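Long-range contacts in ICChI, a glycosylated chitinase (Ipomoea carnea, PDB 6IDN), which has chitinase and lysozyme activity, hydrolysing, as expected of a family 18 glycoside hydrolase, the beta-1,4 bonds of chitin and of peptidoglycan: residues A94-L100 with L137-L141; D212-L218 with D249-L255; G79-Y85 with D125-G129; Y184-H190 with A225-G229. All coordinates share one frame. Where two conformers were deposited one is given. Numbering follows the deposited sequence.

Interaction 1. Residues A94-L100 with L137-L141; sequences ASVAQYL and LAEQL
Ala97 presses its methyl into the angle between three side chains of the facing helix: its CB lies 3.7 Å from Leu137 CD1, 3.7 Å from Gln140 CB and 4.0 Å from Leu141 CD2. Both segments are regular alpha-helix, with axes 8.5 Å apart at closest and N-to-C directions crossing at -46°. A small residue suits this point, where the backbones come nearest (Ala97 CA to Leu141 CA 5.4 Å; Ala94 CA to Gln140 CA 5.8 Å). Leu137 (chi1 t, chi2 p) starts sideways, yet its CD1 reaches Val96 CG1 at 4.1 Å and Leu100 CD1 at 4.4 Å. Leu141 (m, t) sets CD2 4.3 Å from Leu100 CB. At the more exposed margin Gln140 (m, m) lays its amide carbon CD 3.9 Å from Ala94 CB. No hydrogen bond crosses; the contact is mainly apolar. Leu100 and Leu137 also touch Leu78 of strand 73-80, and Leu141 meets Phe124 of strand 121-126. Neighbouring helices packed side by side over parallel strands are typical of the outer layer of a TIM barrel.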
loop_
_atom_site.group_PDB
_atom_site.type_symbol
_atom_site.label_atom_id
_atom_site.label_comp_id
_atom_site.label_asym_id
_atom_site.label_seq_id
_atom_site.Cartn_x
_atom_site.Cartn_y
_atom_site.Cartn_z
ATOM N N ALA A 94 -8.757 -18.149 -2.412
ATOM C CA ALA A 94 -10.164 -17.746 -2.410
ATOM C C ALA A 94 -10.680 -17.561 -0.986
ATOM O O ALA A 94 -11.478 -16.650 -0.724
ATOM C CB ALA A 94 -11.031 -18.755 -3.178
ATOM N N SER A 95 -10.216 -18.395 -0.048
ATOM C CA SER A 95 -10.673 -18.291 1.337
ATOM C C SER A 95 -10.197 -16.997 1.984
ATOM O O SER A 95 -10.932 -16.375 2.764
ATOM C CB SER A 95 -10.179 -19.495 2.149
ATOM O OG SER A 95 -10.823 -20.698 1.742
ATOM N N VAL A 96 -8.966 -16.576 1.678
ATOM C CA VAL A 96 -8.442 -15.326 2.226
ATOM C C VAL A 96 -9.167 -14.132 1.613
ATOM O O VAL A 96 -9.441 -13.136 2.297
ATOM C CB VAL A 96 -6.920 -15.259 1.996
ATOM C CG1 VAL A 96 -6.364 -13.894 2.354
ATOM C CG2 VAL A 96 -6.236 -16.328 2.829
ATOM N N ALA A 97 -9.479 -14.202 0.317
ATOM C CA ALA A 97 -10.229 -13.114 -0.304
ATOM C C ALA A 97 -11.567 -12.936 0.383
ATOM O O ALA A 97 -12.000 -11.810 0.664
ATOM C CB ALA A 97 -10.446 -13.401 -1.796
ATOM N N GLN A 98 -12.241 -14.047 0.672
ATOM C CA GLN A 98 -13.540 -13.969 1.340
ATOM C C GLN A 98 -13.389 -13.380 2.731
ATOM O O GLN A 98 -14.201 -12.553 3.157
ATOM C CB GLN A 98 -14.158 -15.364 1.402
ATOM C CG GLN A 98 -15.589 -15.351 1.795
ATOM C CD GLN A 98 -16.456 -14.774 0.711
ATOM O OE1 GLN A 98 -16.533 -15.305 -0.396
ATOM N NE2 GLN A 98 -17.086 -13.644 1.008
ATOM N N TYR A 99 -12.351 -13.806 3.462
ATOM C CA TYR A 99 -12.082 -13.242 4.773
ATOM C C TYR A 99 -11.908 -11.738 4.686
ATOM O O TYR A 99 -12.442 -10.993 5.513
ATOM C CB TYR A 99 -10.817 -13.877 5.395
ATOM C CG TYR A 99 -10.235 -13.033 6.527
ATOM C CD1 TYR A 99 -10.704 -13.154 7.825
ATOM C CD2 TYR A 99 -9.228 -12.099 6.286
ATOM C CE1 TYR A 99 -10.190 -12.372 8.854
ATOM C CE2 TYR A 99 -8.714 -11.308 7.307
ATOM C CZ TYR A 99 -9.201 -11.455 8.590
ATOM O OH TYR A 99 -8.684 -10.678 9.615
ATOM N N LEU A 100 -11.122 -11.277 3.707
ATOM C CA LEU A 100 -10.882 -9.845 3.580
ATOM C C LEU A 100 -12.174 -9.115 3.251
ATOM O O LEU A 100 -12.457 -8.050 3.815
ATOM C CB LEU A 100 -9.823 -9.580 2.509
ATOM C CG LEU A 100 -8.452 -10.138 2.863
ATOM C CD1 LEU A 100 -7.557 -10.057 1.644
ATOM C CD2 LEU A 100 -7.835 -9.352 3.996
ATOM N N LEU A 137 -5.378 -14.501 -5.517
ATOM C CA LEU A 137 -5.997 -13.651 -4.498
ATOM C C LEU A 137 -6.532 -12.363 -5.117
ATOM O O LEU A 137 -7.665 -11.954 -4.825
ATOM C CB LEU A 137 -4.995 -13.350 -3.364
ATOM C CG LEU A 137 -5.455 -12.405 -2.245
ATOM C CD1 LEU A 137 -6.737 -12.943 -1.580
ATOM C CD2 LEU A 137 -4.348 -12.195 -1.226
ATOM N N ALA A 138 -5.743 -11.720 -5.991
ATOM C CA ALA A 138 -6.217 -10.501 -6.642
ATOM C C ALA A 138 -7.445 -10.785 -7.496
ATOM O O ALA A 138 -8.402 -9.999 -7.501
ATOM C CB ALA A 138 -5.108 -9.879 -7.493
ATOM N N GLU A 139 -7.423 -11.901 -8.235
ATOM C CA GLU A 139 -8.554 -12.255 -9.087
ATOM C C GLU A 139 -9.800 -12.537 -8.254
ATOM O O GLU A 139 -10.912 -12.143 -8.623
ATOM C CB GLU A 139 -8.167 -13.471 -9.949
ATOM C CG GLU A 139 -7.206 -13.098 -11.125
ATOM C CD GLU A 139 -6.624 -14.301 -11.852
ATOM O OE1 GLU A 139 -6.675 -15.422 -11.302
ATOM O OE2 GLU A 139 -6.130 -14.140 -12.993
ATOM N N GLN A 140 -9.642 -13.216 -7.116
ATOM C CA GLN A 140 -10.820 -13.515 -6.311
ATOM C C GLN A 140 -11.380 -12.272 -5.631
ATOM O O GLN A 140 -12.603 -12.164 -5.480
ATOM C CB GLN A 140 -10.485 -14.594 -5.280
ATOM C CG GLN A 140 -10.097 -15.933 -5.903
ATOM C CD GLN A 140 -11.266 -16.716 -6.503
ATOM O OE1 GLN A 140 -11.060 -17.746 -7.136
ATOM N NE2 GLN A 140 -12.486 -16.236 -6.310
ATOM N N LEU A 141 -10.515 -11.336 -5.229
ATOM C CA LEU A 141 -11.011 -10.048 -4.726
ATOM C C LEU A 141 -11.741 -9.266 -5.815
ATOM O O LEU A 141 -12.765 -8.622 -5.550
ATOM C CB LEU A 141 -9.848 -9.219 -4.189
ATOM C CG LEU A 141 -9.289 -9.705 -2.855
ATOM C CD1 LEU A 141 -7.944 -9.044 -2.569
ATOM C CD2 LEU A 141 -10.249 -9.423 -1.720
#

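Interaction 2. Residues D212-L218 with D249-L255; sequences DDLFLGL and DYGGVML
Strands 213-218 and 250-255 run parallel, 4.2 Å apart at closest, with directions 29° apart. Leu214 N donates to Asp249 O (2.8 Å) and Leu214 O accepts from Gly251 N (2.7 Å), so Leu214 brackets Tyr250. Leu216 N then bonds Gly252 O (3.0 Å) and Leu216 O takes Met254 N (2.9 Å), bracketing Val253; Leu218 N closes the run on Met254 O (2.8 Å). Gly251 and Gly252 thus lie together opposite Phe215, a beta bulge. Gly252 has phi/psi 141/-152, where a CB would strike the preceding carbonyl, and a CB on Gly251 would clash with Phe215 CE1. The Phe215 ring (chi1 m) covers this bare backbone: Gly252 CA sits 4.1 Å from its centroid, a CH-pi contact over the face. On the face that also carries Leu216, Leu218 CD1 meets Val253 CG1 at 4.2 Å; Leu216 and Leu218 also touch helix 233-244, which links the strands in a beta-alpha-beta unit of the TIM barrel. Phe215 and Gly217 turn their backbone groups to Val179, Val181 and Phe183, while Tyr250 OH bonds the terminal carboxylate of Val272. Strand 213-218, paired to both neighbours, can bury its apolar side chains without stranding these donors and acceptors.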
loop_
_atom_site.group_PDB
_atom_site.type_symbol
_atom_site.label_atom_id
_atom_site.label_comp_id
_atom_site.label_asym_id
_atom_site.label_seq_id
_atom_site.Cartn_x
_atom_site.Cartn_y
_atom_site.Cartn_z
ATOM N N ASP A 212 -3.479 1.040 -13.795
ATOM C CA ASP A 212 -4.080 2.328 -14.129
ATOM C C ASP A 212 -3.269 3.494 -13.574
ATOM O O ASP A 212 -3.224 4.562 -14.195
ATOM C CB ASP A 212 -5.518 2.393 -13.617
ATOM C CG ASP A 212 -6.475 1.645 -14.516
ATOM O OD1 ASP A 212 -6.342 1.771 -15.754
ATOM O OD2 ASP A 212 -7.357 0.935 -13.988
ATOM N N ASP A 213 -2.626 3.314 -12.423
ATOM C CA ASP A 213 -1.867 4.386 -11.783
ATOM C C ASP A 213 -0.557 3.828 -11.260
ATOM O O ASP A 213 -0.561 2.923 -10.420
ATOM C CB ASP A 213 -2.649 5.024 -10.627
ATOM C CG ASP A 213 -3.782 5.924 -11.097
ATOM O OD1 ASP A 213 -3.594 6.703 -12.058
ATOM O OD2 ASP A 213 -4.858 5.880 -10.468
ATOM N N LEU A 214 0.550 4.389 -11.735
ATOM C CA LEU A 214 1.891 3.986 -11.327
ATOM C C LEU A 214 2.463 5.085 -10.437
ATOM O O LEU A 214 2.508 6.254 -10.841
ATOM C CB LEU A 214 2.762 3.749 -12.566
ATOM C CG LEU A 214 4.178 3.223 -12.335
ATOM C CD1 LEU A 214 4.144 1.785 -11.808
ATOM C CD2 LEU A 214 5.025 3.329 -13.628
ATOM N N PHE A 215 2.860 4.715 -9.215
ATOM C CA PHE A 215 3.325 5.653 -8.203
ATOM C C PHE A 215 4.806 5.415 -7.934
ATOM O O PHE A 215 5.283 4.276 -7.962
ATOM C CB PHE A 215 2.578 5.485 -6.868
ATOM C CG PHE A 215 1.219 6.166 -6.782
ATOM C CD1 PHE A 215 0.202 5.861 -7.667
ATOM C CD2 PHE A 215 0.956 7.052 -5.745
ATOM C CE1 PHE A 215 -1.062 6.443 -7.538
ATOM C CE2 PHE A 215 -0.303 7.654 -5.600
ATOM C CZ PHE A 215 -1.311 7.354 -6.514
ATOM N N LEU A 216 5.511 6.494 -7.622
ATOM C CA LEU A 216 6.897 6.438 -7.161
ATOM C C LEU A 216 6.900 6.315 -5.640
ATOM O O LEU A 216 6.498 7.247 -4.944
ATOM C CB LEU A 216 7.636 7.698 -7.606
ATOM C CG LEU A 216 9.101 7.801 -7.175
ATOM C CD1 LEU A 216 9.946 6.948 -8.104
ATOM C CD2 LEU A 216 9.578 9.242 -7.229
ATOM N N GLY A 217 7.358 5.180 -5.111
ATOM C CA GLY A 217 7.375 4.981 -3.664
ATOM C C GLY A 217 8.697 5.421 -3.066
ATOM O O GLY A 217 9.762 5.025 -3.541
ATOM N N LEU A 218 8.626 6.199 -1.993
ATOM C CA LEU A 218 9.806 6.828 -1.424
ATOM C C LEU A 218 9.749 6.796 0.091
ATOM O O LEU A 218 8.662 6.789 0.678
ATOM C CB LEU A 218 9.920 8.290 -1.864
ATOM C CG LEU A 218 10.193 8.510 -3.337
ATOM C CD1 LEU A 218 10.096 10.009 -3.606
ATOM C CD2 LEU A 218 11.568 8.005 -3.711
ATOM N N ASP A 249 0.496 6.918 -17.267
ATOM C CA ASP A 249 -0.246 6.468 -16.099
ATOM C C ASP A 249 0.437 6.854 -14.791
ATOM O O ASP A 249 0.162 6.245 -13.753
ATOM C CB ASP A 249 -0.508 4.950 -16.150
ATOM C CG ASP A 249 0.765 4.107 -16.217
ATOM O OD1 ASP A 249 1.844 4.655 -16.502
ATOM O OD2 ASP A 249 0.672 2.864 -16.010
ATOM N N TYR A 250 1.308 7.863 -14.821
ATOM C CA TYR A 250 1.829 8.432 -13.584
ATOM C C TYR A 250 0.681 8.779 -12.652
ATOM O O TYR A 250 -0.260 9.485 -13.038
ATOM C CB TYR A 250 2.656 9.686 -13.880
ATOM C CG TYR A 250 2.929 10.533 -12.653
ATOM C CD1 TYR A 250 3.904 10.168 -11.732
ATOM C CD2 TYR A 250 2.196 11.688 -12.417
ATOM C CE1 TYR A 250 4.143 10.941 -10.608
ATOM C CE2 TYR A 250 2.430 12.465 -11.294
ATOM C CZ TYR A 250 3.401 12.082 -10.397
ATOM O OH TYR A 250 3.646 12.856 -9.281
ATOM N N GLY A 251 0.757 8.272 -11.426
ATOM C CA GLY A 251 -0.305 8.519 -10.468
ATOM C C GLY A 251 0.077 9.356 -9.265
ATOM O O GLY A 251 -0.801 9.889 -8.576
ATOM N N GLY A 252 1.372 9.468 -8.985
ATOM C CA GLY A 252 1.804 10.257 -7.847
ATOM C C GLY A 252 2.954 9.627 -7.098
ATOM O O GLY A 252 3.734 8.872 -7.686
ATOM N N VAL A 253 3.038 9.915 -5.800
ATOM C CA VAL A 253 4.111 9.464 -4.917
ATOM C C VAL A 253 3.491 8.714 -3.744
ATOM O O VAL A 253 2.477 9.147 -3.189
ATOM C CB VAL A 253 4.942 10.663 -4.407
ATOM C CG1 VAL A 253 5.894 10.259 -3.263
ATOM C CG2 VAL A 253 5.695 11.328 -5.556
ATOM N N MET A 254 4.102 7.596 -3.361
ATOM C CA MET A 254 3.753 6.890 -2.136
ATOM C C MET A 254 4.867 7.104 -1.125
ATOM O O MET A 254 6.042 7.164 -1.489
ATOM C CB MET A 254 3.539 5.389 -2.389
ATOM C CG MET A 254 3.316 4.540 -1.124
ATOM S SD MET A 254 4.885 4.093 -0.299
ATOM C CE MET A 254 5.350 2.624 -1.210
ATOM N N LEU A 255 4.497 7.252 0.143
ATOM C CA LEU A 255 5.470 7.546 1.182
ATOM C C LEU A 255 5.419 6.493 2.277
ATOM O O LEU A 255 4.350 6.188 2.815
ATOM C CB LEU A 255 5.222 8.929 1.790
ATOM C CG LEU A 255 5.469 10.103 0.849
ATOM C CD1 LEU A 255 5.068 11.407 1.550
ATOM C CD2 LEU A 255 6.920 10.155 0.445
#

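Interaction 3. Residues G79-Y85 with D125-G129; sequences GGGTGNY and DIEDG
Tyr85 carries the largest share of this contact. Its chi1 of 59° (p) sends the ring back toward the loop that leaves strand 73-80, bringing the hydroxyl to the turn after strand 121-126. There Tyr85 OH accepts a hydrogen bond from Glu127 N (3.0 Å) and a weak one from Asp128 N (3.3 Å). The same OH lies 2.7 Å from Asp128 OD1 and 2.7 Å from Gly80 O, two acceptors within reach of its proton. Along the ring, Tyr85 CE2 packs on Ile126 CD1 at 4.0 Å; outside the segments the ring meets that of Phe36.

Gly80 continues the parallel pairing of Gly79 with Asp125, its N donating to Asp125 O (2.9 Å, nearly straight). Gly79 and Gly80 have phi near 100° and 90°, angles at which a CB would jam against the preceding carbonyl. They end the SxGG sequence of family 18, while Asp125 and Glu127 are the last two acids of its DxxDxDxE signature; in relatives that glutamate is the proton donor, and Glu127 is probably its equivalent. A water accepting from Gly81 N (3.0 Å) gives Glu127 OE2 a weak bond (3.5 Å).

At the other carboxylate oxygen of Asp128 (chi1 p), a water donates to Asp128 OD2 (2.7 Å) and to Tyr85 O (2.7 Å), and Gly129, at positive phi, brings its CA to 4.2 Å from Tyr85 O.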
loop_
_atom_site.group_PDB
_atom_site.type_symbol
_atom_site.label_atom_id
_atom_site.label_comp_id
_atom_site.label_asym_id
_atom_site.label_seq_id
_atom_site.Cartn_x
_atom_site.Cartn_y
_atom_site.Cartn_z
ATOM N N GLY A 79 0.745 -7.967 4.688
ATOM C CA GLY A 79 2.118 -8.428 4.677
ATOM C C GLY A 79 3.081 -7.566 5.464
ATOM O O GLY A 79 2.995 -7.487 6.693
ATOM N N GLY A 80 3.993 -6.902 4.768
ATOM C CA GLY A 80 5.005 -6.107 5.425
ATOM C C GLY A 80 6.262 -6.906 5.699
ATOM O O GLY A 80 6.406 -8.075 5.323
ATOM N N GLY A 81 7.192 -6.256 6.399
ATOM C CA GLY A 81 8.530 -6.809 6.513
ATOM C C GLY A 81 8.636 -8.019 7.421
ATOM O O GLY A 81 9.531 -8.851 7.247
ATOM N N THR A 82 7.751 -8.131 8.407
ATOM C CA THR A 82 7.837 -9.184 9.414
ATOM C C THR A 82 6.478 -9.836 9.539
ATOM O O THR A 82 5.495 -9.168 9.877
ATOM C CB THR A 82 8.274 -8.621 10.767
ATOM O OG1 THR A 82 9.544 -7.963 10.638
ATOM C CG2 THR A 82 8.382 -9.744 11.805
ATOM N N GLY A 83 6.405 -11.131 9.271
ATOM C CA GLY A 83 5.103 -11.765 9.393
ATOM C C GLY A 83 5.166 -13.257 9.180
ATOM O O GLY A 83 6.214 -13.827 8.861
ATOM N N ASN A 84 4.006 -13.872 9.376
ATOM C CA ASN A 84 3.765 -15.283 9.106
ATOM C C ASN A 84 2.658 -15.373 8.057
ATOM O O ASN A 84 1.510 -15.689 8.379
ATOM C CB ASN A 84 3.362 -16.029 10.402
ATOM C CG ASN A 84 3.031 -17.481 10.165
ATOM O OD1 ASN A 84 3.539 -18.105 9.236
ATOM N ND2 ASN A 84 2.136 -18.018 10.982
ATOM N N TYR A 85 2.990 -15.033 6.819
ATOM C CA TYR A 85 1.961 -15.036 5.787
ATOM C C TYR A 85 2.478 -15.715 4.529
ATOM O O TYR A 85 3.658 -15.603 4.193
ATOM C CB TYR A 85 1.473 -13.613 5.487
ATOM C CG TYR A 85 2.542 -12.649 5.021
ATOM C CD1 TYR A 85 3.230 -11.854 5.918
ATOM C CD2 TYR A 85 2.815 -12.482 3.661
ATOM C CE1 TYR A 85 4.197 -10.957 5.489
ATOM C CE2 TYR A 85 3.776 -11.584 3.230
ATOM C CZ TYR A 85 4.458 -10.817 4.138
ATOM O OH TYR A 85 5.399 -9.919 3.705
ATOM N N ASP A 125 1.514 -5.722 0.058
ATOM C CA ASP A 125 2.892 -5.379 0.430
ATOM C C ASP A 125 3.653 -6.653 0.790
ATOM O O ASP A 125 4.124 -6.846 1.899
ATOM C CB ASP A 125 2.906 -4.363 1.576
ATOM C CG ASP A 125 4.289 -3.770 1.819
ATOM O OD1 ASP A 125 5.190 -3.968 0.977
ATOM O OD2 ASP A 125 4.494 -3.112 2.867
ATOM N N ILE A 126 3.734 -7.542 -0.194
ATOM C CA ILE A 126 4.296 -8.877 -0.001
ATOM C C ILE A 126 5.819 -8.775 -0.087
ATOM O O ILE A 126 6.371 -8.534 -1.159
ATOM C CB ILE A 126 3.739 -9.860 -1.041
ATOM C CG1 ILE A 126 2.201 -9.829 -1.053
ATOM C CG2 ILE A 126 4.248 -11.283 -0.777
ATOM C CD1 ILE A 126 1.556 -9.938 0.347
ATOM N N GLU A 127 6.499 -8.962 1.047
ATOM C CA GLU A 127 7.946 -8.819 1.132
ATOM C C GLU A 127 8.665 -10.087 1.557
ATOM O O GLU A 127 9.904 -10.090 1.601
ATOM C CB GLU A 127 8.328 -7.719 2.132
ATOM C CG GLU A 127 7.782 -6.349 1.847
ATOM C CD GLU A 127 8.227 -5.350 2.895
ATOM O OE1 GLU A 127 9.415 -5.387 3.288
ATOM O OE2 GLU A 127 7.394 -4.532 3.333
ATOM N N ASP A 128 7.944 -11.143 1.908
ATOM C CA ASP A 128 8.601 -12.381 2.303
ATOM C C ASP A 128 7.610 -13.520 2.134
ATOM O O ASP A 128 6.430 -13.308 1.859
ATOM C CB ASP A 128 9.167 -12.307 3.734
ATOM C CG ASP A 128 8.094 -12.356 4.807
ATOM O OD1 ASP A 128 7.261 -11.439 4.833
ATOM O OD2 ASP A 128 8.096 -13.293 5.645
ATOM N N GLY A 129 8.122 -14.742 2.289
ATOM C CA GLY A 129 7.309 -15.928 2.111
ATOM C C GLY A 129 7.135 -16.294 0.648
ATOM O O GLY A 129 7.597 -15.606 -0.268
HETATM O O HOH W 1 7.332 -3.271 6.573
HETATM O O HOH W 2 5.900 -14.791 5.390
#

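Interaction 4. Residues Y184-H190 with A225-G229; sequences YNNPRCH and APGGG
Ala225 opens a type I beta turn that runs to Gly228, closed by Gly228 N donating to Ala225 O at 2.9 Å. Its methyl points at the other loop, with CB 4.0 Å from Tyr184 CD2 and 3.6 Å from Asn185 OD1. Pro226, at phi -58°, takes the second turn position, which suits a residue whose ring restrains phi near this value. Gly227 follows: its N gives a weak hydrogen bond to Asn185 OD1 (3.1 Å), its O lies 3.3 Å from His190 CE1 near the imidazole plane, and a CB would clash with Asn185 OD1. Gly228, at phi/psi 106/166, presents its O to Asn185 N, a straight bond of 2.8 Å; Asn185 itself sits at 59/24, a left-handed conformation that asparagine tolerates well. Gly229 and Tyr184 form the closest CA pair across the loops, 4.1 Å between their CA atoms; Gly229 CA also lies 3.8 Å from the His190 ring centroid, a CH-pi contact over the face. His190 (chi1 p) is held by Asn186 N donating to its ND1 (3.0 Å); Cys189 is disulfide-bonded to Cys160. Two irregular loops following TIM-barrel strands thus join through one strong backbone bond, and three glycines permit an approach that side chains would block.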
loop_
_atom_site.group_PDB
_atom_site.type_symbol
_atom_site.label_atom_id
_atom_site.label_comp_id
_atom_site.label_asym_id
_atom_site.label_seq_id
_atom_site.Cartn_x
_atom_site.Cartn_y
_atom_site.Cartn_z
ATOM N N TYR A 184 13.608 2.333 -2.698
ATOM C CA TYR A 184 14.390 2.477 -1.477
ATOM C C TYR A 184 14.780 1.096 -0.996
ATOM O O TYR A 184 14.156 0.093 -1.352
ATOM C CB TYR A 184 13.660 3.249 -0.360
ATOM C CG TYR A 184 12.237 2.821 0.003
ATOM C CD1 TYR A 184 11.140 3.316 -0.701
ATOM C CD2 TYR A 184 11.994 1.958 1.068
ATOM C CE1 TYR A 184 9.838 2.963 -0.366
ATOM C CE2 TYR A 184 10.696 1.593 1.408
ATOM C CZ TYR A 184 9.621 2.089 0.682
ATOM O OH TYR A 184 8.322 1.736 1.013
ATOM N N ASN A 185 15.839 1.075 -0.199
ATOM C CA ASN A 185 16.447 -0.155 0.314
ATOM C C ASN A 185 16.918 -1.079 -0.803
ATOM O O ASN A 185 17.045 -2.290 -0.590
ATOM C CB ASN A 185 15.493 -0.903 1.254
ATOM C CG ASN A 185 15.197 -0.119 2.514
ATOM O OD1 ASN A 185 16.006 0.697 2.938
ATOM N ND2 ASN A 185 14.034 -0.369 3.122
ATOM N N ASN A 186 17.193 -0.542 -1.993
ATOM C CA ASN A 186 17.835 -1.321 -3.053
ATOM C C ASN A 186 18.725 -0.402 -3.867
ATOM O O ASN A 186 18.278 0.221 -4.836
ATOM C CB ASN A 186 16.830 -2.023 -3.962
ATOM C CG ASN A 186 17.504 -3.040 -4.865
ATOM O OD1 ASN A 186 18.717 -2.983 -5.067
ATOM N ND2 ASN A 186 16.726 -3.966 -5.417
ATOM N N PRO A 187 20.011 -0.317 -3.519
ATOM C CA PRO A 187 20.926 0.582 -4.246
ATOM C C PRO A 187 21.101 0.243 -5.722
ATOM O O PRO A 187 21.713 1.030 -6.448
ATOM C CB PRO A 187 22.248 0.425 -3.486
ATOM C CG PRO A 187 21.832 -0.014 -2.102
ATOM C CD PRO A 187 20.645 -0.904 -2.326
ATOM N N ARG A 188 20.578 -0.889 -6.191
ATOM C CA ARG A 188 20.661 -1.184 -7.613
ATOM C C ARG A 188 19.742 -0.282 -8.433
ATOM O O ARG A 188 20.029 -0.003 -9.604
ATOM C CB ARG A 188 20.338 -2.664 -7.849
ATOM C CG ARG A 188 21.319 -3.618 -7.157
ATOM C CD ARG A 188 20.822 -5.065 -7.183
ATOM N NE ARG A 188 21.592 -5.910 -6.268
ATOM C CZ ARG A 188 21.094 -6.956 -5.613
ATOM N NH1 ARG A 188 19.817 -7.300 -5.774
ATOM N NH2 ARG A 188 21.877 -7.658 -4.797
ATOM N N CYS A 189 18.644 0.198 -7.849
ATOM C CA CYS A 189 17.698 1.006 -8.603
ATOM C C CYS A 189 17.237 2.291 -7.919
ATOM O O CYS A 189 16.558 3.082 -8.575
ATOM C CB CYS A 189 16.448 0.185 -8.981
ATOM S SG CYS A 189 15.858 -1.012 -7.714
ATOM N N HIS A 190 17.556 2.527 -6.644
ATOM C CA HIS A 190 17.010 3.701 -5.973
ATOM C C HIS A 190 17.942 4.898 -6.179
ATOM O O HIS A 190 18.983 4.802 -6.839
ATOM C CB HIS A 190 16.698 3.408 -4.494
ATOM C CG HIS A 190 17.887 3.212 -3.599
ATOM N ND1 HIS A 190 17.878 2.272 -2.592
ATOM C CD2 HIS A 190 19.068 3.870 -3.485
ATOM C CE1 HIS A 190 19.018 2.330 -1.924
ATOM N NE2 HIS A 190 19.759 3.292 -2.447
ATOM N N ALA A 225 14.208 4.700 5.795
ATOM C CA ALA A 225 14.840 3.678 4.958
ATOM C C ALA A 225 16.336 3.751 5.189
ATOM O O ALA A 225 17.079 4.368 4.408
ATOM C CB ALA A 225 14.493 3.866 3.478
ATOM N N PRO A 226 16.819 3.127 6.262
ATOM C CA PRO A 226 18.267 3.120 6.515
ATOM C C PRO A 226 19.074 2.526 5.377
ATOM O O PRO A 226 20.251 2.874 5.225
ATOM C CB PRO A 226 18.394 2.279 7.792
ATOM C CG PRO A 226 17.059 2.415 8.469
ATOM C CD PRO A 226 16.050 2.506 7.362
ATOM N N GLY A 227 18.480 1.654 4.566
ATOM C CA GLY A 227 19.160 1.087 3.422
ATOM C C GLY A 227 19.272 1.989 2.211
ATOM O O GLY A 227 19.823 1.576 1.186
ATOM N N GLY A 228 18.778 3.212 2.297
ATOM C CA GLY A 228 18.987 4.208 1.265
ATOM C C GLY A 228 17.737 4.441 0.439
ATOM O O GLY A 228 16.777 3.669 0.458
ATOM N N GLY A 229 17.774 5.533 -0.319
ATOM C CA GLY A 229 16.721 5.873 -1.255
ATOM C C GLY A 229 16.054 7.214 -1.010
ATOM O O GLY A 229 15.372 7.717 -1.914
#

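In the fold
Interactions 2 and 3 lie in the same barrel sheet on opposite sides of the chain's centre, 21 Å apart between centres. Interaction 1 packs helices in the layer around the strands, about 7 Å from interaction 3 at the nearest atoms; their segments alternate along the chain. Interaction 3, at strand ends and the loops after them, holds the probable catalytic Glu127; interaction 4, in loops after strands at the same active-site end, comes within about 6 Å of it at the nearest atoms. Tyr184 joins interaction 4 to interaction 2, its CD1 3.6 Å from Gly217 O and its OH 3.8 Å from Met254 CE; it is probably the counterpart of a tyrosine that contacts substrate in hevamine. Gly83 lies near a NAG of a glycan.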